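Local coordinates for Lin1840 protein (Listeria innocua serovar 6a, PDB 4ZOC) that probably hydrolyses terminal, non-reducing beta-D-glucosyl residues to release beta-D-glucose, and is involved in beta-1,2-glucan metabolism, at residues Asp144-Arg149 and Ala478-Pro483; Ala231-Thr236 and Leu333-Asp338; Glu514-Ser519 and Pro594-Gly599. The protein carries 2 engineered substitutions. All coordinates share one frame; numbering follows the deposited sequence.

Contact 1 of 3, residues Asp144-Arg149 and Ala478-Pro483; sequences DPRWGR and ATIRLP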
loop_
_atom_site.group_PDB
_atom_site.type_symbol
_atom_site.label_atom_id
_atom_site.label_comp_id
_atom_site.label_asym_id
_atom_site.label_seq_id
_atom_site.Cartn_x
_atom_site.Cartn_y
_atom_site.Cartn_z
ATOM N N ASP A 144 -2.729 -2.482 -8.252
ATOM C CA ASP A 144 -2.676 -1.024 -8.121
ATOM C C ASP A 144 -2.711 -0.406 -9.507
ATOM O O ASP A 144 -1.713 -0.260 -10.193
ATOM C CB ASP A 144 -1.441 -0.593 -7.313
ATOM C CG ASP A 144 -1.449 0.885 -6.985
ATOM O OD1 ASP A 144 -2.236 1.666 -7.644
ATOM O OD2 ASP A 144 -0.644 1.277 -6.093
ATOM N N PRO A 145 -3.912 -0.018 -9.953
ATOM C CA PRO A 145 -4.049 0.554 -11.252
ATOM C C PRO A 145 -3.494 1.962 -11.453
ATOM O O PRO A 145 -3.540 2.478 -12.592
ATOM C CB PRO A 145 -5.547 0.497 -11.488
ATOM C CG PRO A 145 -6.165 0.479 -10.176
ATOM C CD PRO A 145 -5.182 -0.159 -9.225
ATOM N N ARG A 146 -2.920 2.589 -10.408
ATOM C CA ARG A 146 -2.149 3.871 -10.624
ATOM C C ARG A 146 -0.958 3.578 -11.477
ATOM O O ARG A 146 -0.545 4.413 -12.316
ATOM C CB ARG A 146 -1.712 4.459 -9.292
ATOM C CG ARG A 146 -2.864 5.035 -8.530
ATOM C CD ARG A 146 -2.474 5.400 -7.117
ATOM N NE ARG A 146 -2.147 4.229 -6.308
ATOM C CZ ARG A 146 -1.964 4.264 -4.990
ATOM N NH1 ARG A 146 -2.019 5.394 -4.326
ATOM N NH2 ARG A 146 -1.717 3.141 -4.325
ATOM N N TRP A 147 -0.376 2.401 -11.320
ATOM C CA TRP A 147 0.855 2.000 -12.045
ATOM C C TRP A 147 0.529 1.794 -13.506
ATOM O O TRP A 147 -0.319 0.943 -13.890
ATOM C CB TRP A 147 1.333 0.642 -11.481
ATOM C CG TRP A 147 2.702 0.229 -11.816
ATOM C CD1 TRP A 147 3.807 0.989 -11.742
ATOM C CD2 TRP A 147 3.152 -1.067 -12.239
ATOM N NE1 TRP A 147 4.928 0.266 -12.028
ATOM C CE2 TRP A 147 4.582 -1.001 -12.316
ATOM C CE3 TRP A 147 2.519 -2.294 -12.430
ATOM C CZ2 TRP A 147 5.389 -2.116 -12.660
ATOM C CZ3 TRP A 147 3.279 -3.380 -12.803
ATOM C CH2 TRP A 147 4.713 -3.296 -12.909
ATOM N N GLY A 148 1.262 2.499 -14.377
ATOM C CA GLY A 148 1.009 2.419 -15.804
ATOM C C GLY A 148 1.242 1.083 -16.443
ATOM O O GLY A 148 0.646 0.755 -17.463
ATOM N N ARG A 149 2.086 0.302 -15.818
ATOM C CA ARG A 149 2.479 -1.037 -16.347
ATOM C C ARG A 149 1.458 -2.146 -16.074
ATOM O O ARG A 149 1.655 -3.240 -16.551
ATOM C CB ARG A 149 3.869 -1.412 -15.805
ATOM C CG ARG A 149 4.888 -0.323 -16.117
ATOM C CD ARG A 149 6.337 -0.791 -15.919
ATOM N NE ARG A 149 6.674 -1.592 -17.089
ATOM C CZ ARG A 149 7.889 -1.785 -17.595
ATOM N NH1 ARG A 149 8.979 -1.278 -17.027
ATOM N NH2 ARG A 149 7.988 -2.504 -18.704
ATOM N N ALA A 478 -1.599 9.315 -10.237
ATOM C CA ALA A 478 -2.090 9.275 -8.863
ATOM C C ALA A 478 -3.574 9.183 -8.724
ATOM O O ALA A 478 -4.057 8.462 -7.813
ATOM C CB ALA A 478 -1.555 10.453 -8.074
ATOM N N THR A 479 -4.328 9.748 -9.666
ATOM C CA THR A 479 -5.785 9.618 -9.666
ATOM C C THR A 479 -6.204 8.896 -10.931
ATOM O O THR A 479 -5.890 9.309 -12.076
ATOM C CB THR A 479 -6.446 10.996 -9.607
ATOM O OG1 THR A 479 -5.957 11.689 -8.435
ATOM C CG2 THR A 479 -7.921 10.921 -9.622
ATOM N N ILE A 480 -6.847 7.749 -10.746
ATOM C CA ILE A 480 -7.156 6.882 -11.878
ATOM C C ILE A 480 -8.506 7.266 -12.532
ATOM O O ILE A 480 -9.499 6.481 -12.526
ATOM C CB ILE A 480 -7.133 5.379 -11.477
ATOM C CG1 ILE A 480 -8.016 5.106 -10.275
ATOM C CG2 ILE A 480 -5.700 4.977 -11.174
ATOM C CD1 ILE A 480 -8.645 3.735 -10.349
ATOM N N ARG A 481 -8.475 8.448 -13.125
ATOM C CA ARG A 481 -9.597 9.060 -13.804
ATOM C C ARG A 481 -9.176 9.497 -15.197
ATOM O O ARG A 481 -8.017 9.766 -15.437
ATOM C CB ARG A 481 -10.125 10.246 -12.987
ATOM C CG ARG A 481 -10.912 9.866 -11.771
ATOM C CD ARG A 481 -11.360 11.107 -11.060
ATOM N NE ARG A 481 -12.387 11.867 -11.761
ATOM C CZ ARG A 481 -13.688 11.620 -11.660
ATOM N NH1 ARG A 481 -14.121 10.565 -11.018
ATOM N NH2 ARG A 481 -14.563 12.383 -12.314
ATOM N N LEU A 482 -10.139 9.506 -16.125
ATOM C CA LEU A 482 -9.959 10.160 -17.380
ATOM C C LEU A 482 -9.903 11.638 -17.132
ATOM O O LEU A 482 -10.225 12.106 -16.008
ATOM C CB LEU A 482 -11.191 9.871 -18.279
ATOM C CG LEU A 482 -11.509 8.477 -18.781
ATOM C CD1 LEU A 482 -12.814 8.456 -19.462
ATOM C CD2 LEU A 482 -10.454 8.051 -19.738
ATOM N N PRO A 483 -9.427 12.395 -18.091
ATOM C CA PRO A 483 -9.545 13.865 -17.999
ATOM C C PRO A 483 -10.934 14.291 -17.666
ATOM O O PRO A 483 -11.934 13.679 -18.169
ATOM C CB PRO A 483 -9.068 14.352 -19.350
ATOM C CG PRO A 483 -8.216 13.255 -19.915
ATOM C CD PRO A 483 -8.739 11.963 -19.329
#
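The backbones come closest at Arg-146 and Ala-478, with CA atoms 5.7 Å apart, where a type I beta turn from Asp-144 to Trp-147 meets a loop without regular structure. The CB of Ile-480, the centre of an inverse gamma turn, points toward the beta turn, and both branches touch it. Ile-480 CG2 lies against the turn backbone, 3.6 Å from Pro-145 O, and also touches the CG of Arg-146. The other branch reaches the proline ring, with Ile-480 CD1 4.1 Å from Pro-145 CG. Ile-480 CG1 sits between its own backbone N and carbonyl carbon (chi1 53°), with CG2 beside the N. The Arg-146 side chain touches the loop with its CD, 3.5 Å from Ala-478 O. This oxygen is buried, with Arg-146 CG and CD against it and no hydrogen-bond partner in the model. Arg-146 then bends at chi3 and grips Asp-144 side-on in a salt bridge. Its NE gives a nearly straight bond of 2.9 Å to the syn lone pair of Asp-144 OD1. Arg-146 NH2 meets Asp-144 OD2 at 2.8 Å from above the carboxylate plane. Asp-144 OD1 also accepts from Arg-146 N, an Asx turn. Arg-146 NH1 bonds to Gly-559 O and Ile-561 O of the second subunit. No hydrogen bond or salt bridge joins the two segments, though Arg-508 and Leu-477 bond to the turn nearby. The turn is thus held by its own ion pair while Ile-480 packs on it.

Contact 2 of 3, residues Ala231-Thr236 and Leu333-Asp338; sequences AKLVMT and LNLKND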
loop_
_atom_site.group_PDB
_atom_site.type_symbol
_atom_site.label_atom_id
_atom_site.label_comp_id
_atom_site.label_asym_id
_atom_site.label_seq_id
_atom_site.Cartn_x
_atom_site.Cartn_y
_atom_site.Cartn_z
ATOM N N ALA A 231 10.504 -21.315 -20.385
ATOM C CA ALA A 231 10.958 -19.961 -20.835
ATOM C C ALA A 231 12.473 -19.880 -20.867
ATOM O O ALA A 231 13.154 -20.231 -19.873
ATOM C CB ALA A 231 10.412 -18.856 -19.938
ATOM N N LYS A 232 13.040 -19.417 -21.977
ATOM C CA LYS A 232 14.496 -19.418 -22.087
ATOM C C LYS A 232 15.257 -18.439 -21.268
ATOM O O LYS A 232 16.365 -18.768 -20.825
ATOM C CB LYS A 232 14.922 -19.372 -23.542
ATOM C CG LYS A 232 14.615 -20.707 -24.272
ATOM C CD LYS A 232 15.720 -21.679 -23.985
ATOM C CE LYS A 232 15.575 -23.053 -24.554
ATOM N NZ LYS A 232 16.718 -23.852 -23.980
ATOM N N LEU A 233 14.746 -17.206 -21.088
ATOM C CA LEU A 233 15.459 -16.173 -20.356
ATOM C C LEU A 233 14.576 -15.607 -19.222
ATOM O O LEU A 233 13.361 -15.767 -19.262
ATOM C CB LEU A 233 15.837 -14.992 -21.252
ATOM C CG LEU A 233 16.868 -15.227 -22.380
ATOM C CD1 LEU A 233 16.224 -15.814 -23.614
ATOM C CD2 LEU A 233 17.572 -13.899 -22.698
ATOM N N VAL A 234 15.195 -14.972 -18.256
ATOM C CA VAL A 234 14.524 -14.177 -17.249
ATOM C C VAL A 234 15.164 -12.807 -17.224
ATOM O O VAL A 234 16.378 -12.684 -17.396
ATOM C CB VAL A 234 14.604 -14.858 -15.881
ATOM C CG1 VAL A 234 13.990 -13.994 -14.764
ATOM C CG2 VAL A 234 13.876 -16.165 -15.945
ATOM N N MET A 235 14.378 -11.762 -16.962
ATOM C CA MET A 235 14.914 -10.406 -16.870
ATOM C C MET A 235 14.713 -9.887 -15.445
ATOM O O MET A 235 13.669 -10.170 -14.828
ATOM C CB MET A 235 14.174 -9.449 -17.854
ATOM C CG MET A 235 14.574 -7.990 -17.747
ATOM S SD MET A 235 13.547 -6.863 -18.686
ATOM C CE MET A 235 13.956 -7.385 -20.360
ATOM N N THR A 236 15.715 -9.182 -14.908
ATOM C CA THR A 236 15.600 -8.607 -13.522
ATOM C C THR A 236 14.582 -7.461 -13.433
ATOM O O THR A 236 14.168 -6.932 -14.479
ATOM C CB THR A 236 16.957 -8.088 -13.038
ATOM O OG1 THR A 236 17.303 -6.843 -13.698
ATOM C CG2 THR A 236 18.027 -9.194 -13.164
ATOM N N LEU A 333 26.369 -18.401 -24.675
ATOM C CA LEU A 333 26.673 -19.228 -25.836
ATOM C C LEU A 333 25.623 -20.340 -25.973
ATOM O O LEU A 333 25.188 -20.623 -27.111
ATOM C CB LEU A 333 28.060 -19.803 -25.705
ATOM C CG LEU A 333 29.231 -18.951 -26.170
ATOM C CD1 LEU A 333 29.081 -17.476 -26.323
ATOM C CD2 LEU A 333 30.552 -19.403 -25.545
ATOM N N ASN A 334 25.166 -20.930 -24.849
ATOM C CA ASN A 334 24.109 -21.982 -24.862
ATOM C C ASN A 334 22.803 -21.428 -25.460
ATOM O O ASN A 334 22.238 -22.067 -26.267
ATOM C CB ASN A 334 23.769 -22.566 -23.467
ATOM C CG ASN A 334 24.762 -23.624 -23.004
ATOM O OD1 ASN A 334 25.532 -24.137 -23.796
ATOM N ND2 ASN A 334 24.784 -23.889 -21.719
ATOM N N LEU A 335 22.384 -20.209 -25.091
ATOM C CA LEU A 335 21.240 -19.546 -25.755
ATOM C C LEU A 335 21.431 -19.445 -27.258
ATOM O O LEU A 335 20.507 -19.753 -28.046
ATOM C CB LEU A 335 21.001 -18.183 -25.139
ATOM C CG LEU A 335 19.935 -17.309 -25.826
ATOM C CD1 LEU A 335 18.581 -17.976 -25.843
ATOM C CD2 LEU A 335 19.859 -15.927 -25.181
ATOM N N LYS A 336 22.634 -19.014 -27.655
ATOM C CA LYS A 336 22.877 -18.799 -29.053
ATOM C C LYS A 336 22.805 -20.138 -29.746
ATOM O O LYS A 336 22.242 -20.261 -30.852
ATOM C CB LYS A 336 24.195 -18.124 -29.314
ATOM C CG LYS A 336 24.254 -16.728 -28.775
ATOM C CD LYS A 336 25.580 -16.036 -28.801
ATOM C CE LYS A 336 25.308 -14.553 -28.582
ATOM N NZ LYS A 336 26.495 -13.688 -28.618
ATOM N N ASN A 337 23.321 -21.168 -29.086
ATOM C CA ASN A 337 23.257 -22.546 -29.647
ATOM C C ASN A 337 21.841 -23.100 -29.766
ATOM O O ASN A 337 21.499 -23.679 -30.791
ATOM C CB ASN A 337 24.211 -23.474 -28.873
ATOM C CG ASN A 337 24.584 -24.748 -29.627
ATOM O OD1 ASN A 337 24.720 -24.784 -30.863
ATOM N ND2 ASN A 337 24.770 -25.788 -28.874
ATOM N N ASP A 338 21.007 -22.842 -28.743
ATOM C CA ASP A 338 19.622 -23.189 -28.711
ATOM C C ASP A 338 18.872 -22.578 -29.867
ATOM O O ASP A 338 17.939 -23.184 -30.364
ATOM C CB ASP A 338 18.985 -22.780 -27.357
ATOM C CG ASP A 338 19.458 -23.656 -26.184
ATOM O OD1 ASP A 338 20.150 -24.689 -26.380
ATOM O OD2 ASP A 338 19.113 -23.346 -25.041
#
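The carboxylate of Asp-338 is the flat group of this contact, and Lys-232 comes to it over a face. Lys-232 NZ lies 2.7 Å from Asp-338 OD2, in a hydrogen bond that is part of a salt bridge. The ammonium stands well above the carboxylate plane, 54° out of it, and does not approach at the edge. Lys-232 CE follows NZ in, 3.6 Å from the same Asp-338 OD2. The lysine chain is bent at chi2 (-82°) and extended beyond it, which carries the amine across to the helix. Beside the ion pair, two leucines meet at about a right angle. Leu-233 CD1 is 3.9 Å from Leu-335 CD1, and Leu-233 CD2 is equally close to Leu-335 CD2. Both methyls of each leucine therefore take part. The leucines are buried, while Lys-232 and Asp-338 are partly exposed. This is the helix-on-strand packing of a TIM barrel, away from the annotated sites. Strand 233-236 runs parallel between strands 187-193 and 266-268, and Leu-233 also touches Cys-189 and Val-266 on them. Helix 322-338 covers the start of this strand with its last turn, and helix 3-12 packs against Leu-333 and Asn-334 of the same helix.

Contact 3 of 3, residues Glu514-Ser519 and Pro594-Gly599; sequences ELAESS and PFYPFG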
loop_
_atom_site.group_PDB
_atom_site.type_symbol
_atom_site.label_atom_id
_atom_site.label_comp_id
_atom_site.label_asym_id
_atom_site.label_seq_id
_atom_site.Cartn_x
_atom_site.Cartn_y
_atom_site.Cartn_z
ATOM N N GLU A 514 -19.191 7.198 -12.719
ATOM C CA GLU A 514 -19.898 8.350 -13.364
ATOM C C GLU A 514 -20.200 8.054 -14.808
ATOM O O GLU A 514 -21.173 8.582 -15.343
ATOM C CB GLU A 514 -19.078 9.612 -13.277
ATOM C CG GLU A 514 -18.944 10.070 -11.837
ATOM C CD GLU A 514 -17.783 11.014 -11.648
ATOM O OE1 GLU A 514 -17.608 11.935 -12.461
ATOM O OE2 GLU A 514 -17.039 10.843 -10.663
ATOM N N LEU A 515 -19.457 7.132 -15.453
ATOM C CA LEU A 515 -19.766 6.774 -16.825
ATOM C C LEU A 515 -20.911 5.799 -16.885
ATOM O O LEU A 515 -21.804 5.965 -17.675
ATOM C CB LEU A 515 -18.509 6.211 -17.503
ATOM C CG LEU A 515 -17.309 7.154 -17.481
ATOM C CD1 LEU A 515 -16.098 6.506 -18.112
ATOM C CD2 LEU A 515 -17.522 8.514 -18.099
ATOM N N ALA A 516 -20.870 4.779 -16.024
ATOM C CA ALA A 516 -21.928 3.782 -15.982
ATOM C C ALA A 516 -23.257 4.448 -15.682
ATOM O O ALA A 516 -24.299 4.073 -16.242
ATOM C CB ALA A 516 -21.649 2.752 -14.919
ATOM N N GLU A 517 -23.217 5.396 -14.773
ATOM C CA GLU A 517 -24.461 6.148 -14.430
ATOM C C GLU A 517 -24.963 7.185 -15.494
ATOM O O GLU A 517 -26.092 7.664 -15.403
ATOM C CB GLU A 517 -24.295 6.789 -13.053
ATOM C CG GLU A 517 -24.275 5.690 -11.972
ATOM C CD GLU A 517 -24.060 6.160 -10.548
ATOM O OE1 GLU A 517 -23.939 7.406 -10.335
ATOM O OE2 GLU A 517 -23.984 5.231 -9.654
ATOM N N SER A 518 -24.117 7.604 -16.415
ATOM C CA SER A 518 -24.429 8.602 -17.388
ATOM C C SER A 518 -24.755 7.948 -18.756
ATOM O O SER A 518 -24.953 8.662 -19.764
ATOM C CB SER A 518 -23.204 9.480 -17.580
ATOM O OG SER A 518 -23.028 10.540 -16.610
ATOM N N SER A 519 -24.799 6.621 -18.822
ATOM C CA SER A 519 -25.017 5.934 -20.102
ATOM C C SER A 519 -25.909 4.711 -19.890
ATOM O O SER A 519 -26.126 4.290 -18.748
ATOM C CB SER A 519 -23.672 5.500 -20.718
ATOM O OG SER A 519 -22.953 4.583 -19.879
ATOM N N PRO A 594 -15.374 -3.414 -4.783
ATOM C CA PRO A 594 -15.005 -2.607 -5.933
ATOM C C PRO A 594 -16.265 -2.303 -6.767
ATOM O O PRO A 594 -17.304 -2.961 -6.581
ATOM C CB PRO A 594 -14.015 -3.522 -6.707
ATOM C CG PRO A 594 -14.503 -4.890 -6.357
ATOM C CD PRO A 594 -14.979 -4.805 -4.914
ATOM N N PHE A 595 -16.193 -1.293 -7.616
ATOM C CA PHE A 595 -17.324 -0.970 -8.464
ATOM C C PHE A 595 -17.683 -2.153 -9.350
ATOM O O PHE A 595 -18.854 -2.500 -9.559
ATOM C CB PHE A 595 -17.075 0.307 -9.264
ATOM C CG PHE A 595 -18.329 0.822 -9.915
ATOM C CD1 PHE A 595 -19.253 1.484 -9.137
ATOM C CD2 PHE A 595 -18.565 0.666 -11.279
ATOM C CE1 PHE A 595 -20.416 1.919 -9.674
ATOM C CE2 PHE A 595 -19.721 1.114 -11.849
ATOM C CZ PHE A 595 -20.655 1.758 -11.020
ATOM N N TYR A 596 -16.679 -2.787 -9.918
ATOM C CA TYR A 596 -16.861 -4.084 -10.598
ATOM C C TYR A 596 -15.744 -5.068 -10.182
ATOM O O TYR A 596 -14.582 -4.669 -10.008
ATOM C CB TYR A 596 -16.718 -3.945 -12.129
ATOM C CG TYR A 596 -17.709 -2.984 -12.815
ATOM C CD1 TYR A 596 -19.061 -3.269 -12.806
ATOM C CD2 TYR A 596 -17.269 -1.892 -13.586
ATOM C CE1 TYR A 596 -19.959 -2.465 -13.472
ATOM C CE2 TYR A 596 -18.157 -1.098 -14.285
ATOM C CZ TYR A 596 -19.513 -1.379 -14.206
ATOM O OH TYR A 596 -20.443 -0.592 -14.905
ATOM N N PRO A 597 -16.107 -6.313 -9.940
ATOM C CA PRO A 597 -15.178 -7.290 -9.408
ATOM C C PRO A 597 -14.529 -8.195 -10.437
ATOM O O PRO A 597 -14.950 -8.268 -11.547
ATOM C CB PRO A 597 -16.069 -8.111 -8.475
ATOM C CG PRO A 597 -17.377 -8.150 -9.251
ATOM C CD PRO A 597 -17.513 -6.801 -9.853
ATOM N N PHE A 598 -13.509 -8.915 -9.962
ATOM C CA PHE A 598 -12.804 -9.893 -10.687
ATOM C C PHE A 598 -13.871 -10.910 -11.248
ATOM O O PHE A 598 -14.730 -11.409 -10.516
ATOM C CB PHE A 598 -11.859 -10.635 -9.800
ATOM C CG PHE A 598 -11.010 -11.666 -10.548
ATOM C CD1 PHE A 598 -9.825 -11.291 -11.183
ATOM C CD2 PHE A 598 -11.420 -12.983 -10.636
ATOM C CE1 PHE A 598 -9.059 -12.223 -11.861
ATOM C CE2 PHE A 598 -10.657 -13.954 -11.324
ATOM C CZ PHE A 598 -9.476 -13.562 -11.925
ATOM N N GLY A 599 -13.700 -11.259 -12.499
ATOM C CA GLY A 599 -14.455 -12.312 -13.165
ATOM C C GLY A 599 -15.823 -11.833 -13.668
ATOM O O GLY A 599 -16.527 -12.613 -14.224
#
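A classic beta bulge, in which Phe-595 and Tyr-596 both face Phe-554, meets Ala-516 of the short helix 513-517. The Ala-516 methyl makes the close contacts. Its CB lies at the edge of the Phe-595 ring, near the ring plane, 4.0 Å from Phe-595 CE2. The same Ala-516 CB is 3.6 Å from Tyr-596 OH. CG of Phe-595 is anti to its N (chi1 -168°), that of Tyr-596 is anti to its carbonyl carbon (chi1 -60°), and both rings end at the methyl. The rings lie beside each other, with Phe-595 CD2 3.5 Å above one face of Tyr-596, offset toward the rim. The polar partner of Tyr-596 OH is Glu-379 OE2 on strand 376-380, which helps to hold the end of the ring; Ala-516 CB only packs against the hydroxyl. Ser-518 and Ser-519 bond back to the carbonyls of Glu-514 and Leu-515. Ser-518 OG gives a bond of 3.0 Å to Glu-514 O, nearly in line with the carbonyl. Ser-519 OG reaches Leu-515 O at 2.8 Å, and Ser-518 N reaches the same oxygen from the opposite face of its plane. Both carbonyls are thereby satisfied locally. The arrangement is plain packing in the C-terminal domain of a family 3 glycoside hydrolase: a bulged segment covers a short helix beside strand 376-380, outermost in the six-stranded mixed sheet of this chain.

In the fold
From the N terminus, the chain first reaches 144-149, in a loop of the barrel domain. Its partner, 478-483, comes 328 residues later, closing contact 1. Contact 2 is nested inside that loop: 231-236 and 333-338 close a shorter one within the barrel. Contact 3 follows in series and closes its loop within the family 3 C-terminal domain. Contacts 1 and 3 lie on one side of the chain's centre and touch, through a salt bridge from Arg-481 NH1 to Glu-514 OE2 (3.0 Å). Contact 2 is on the other side, its centre 34 Å from that of contact 1. Of the three, only contact 1 joins the barrel to the family 3 C-terminal domain; the other two each stay within one.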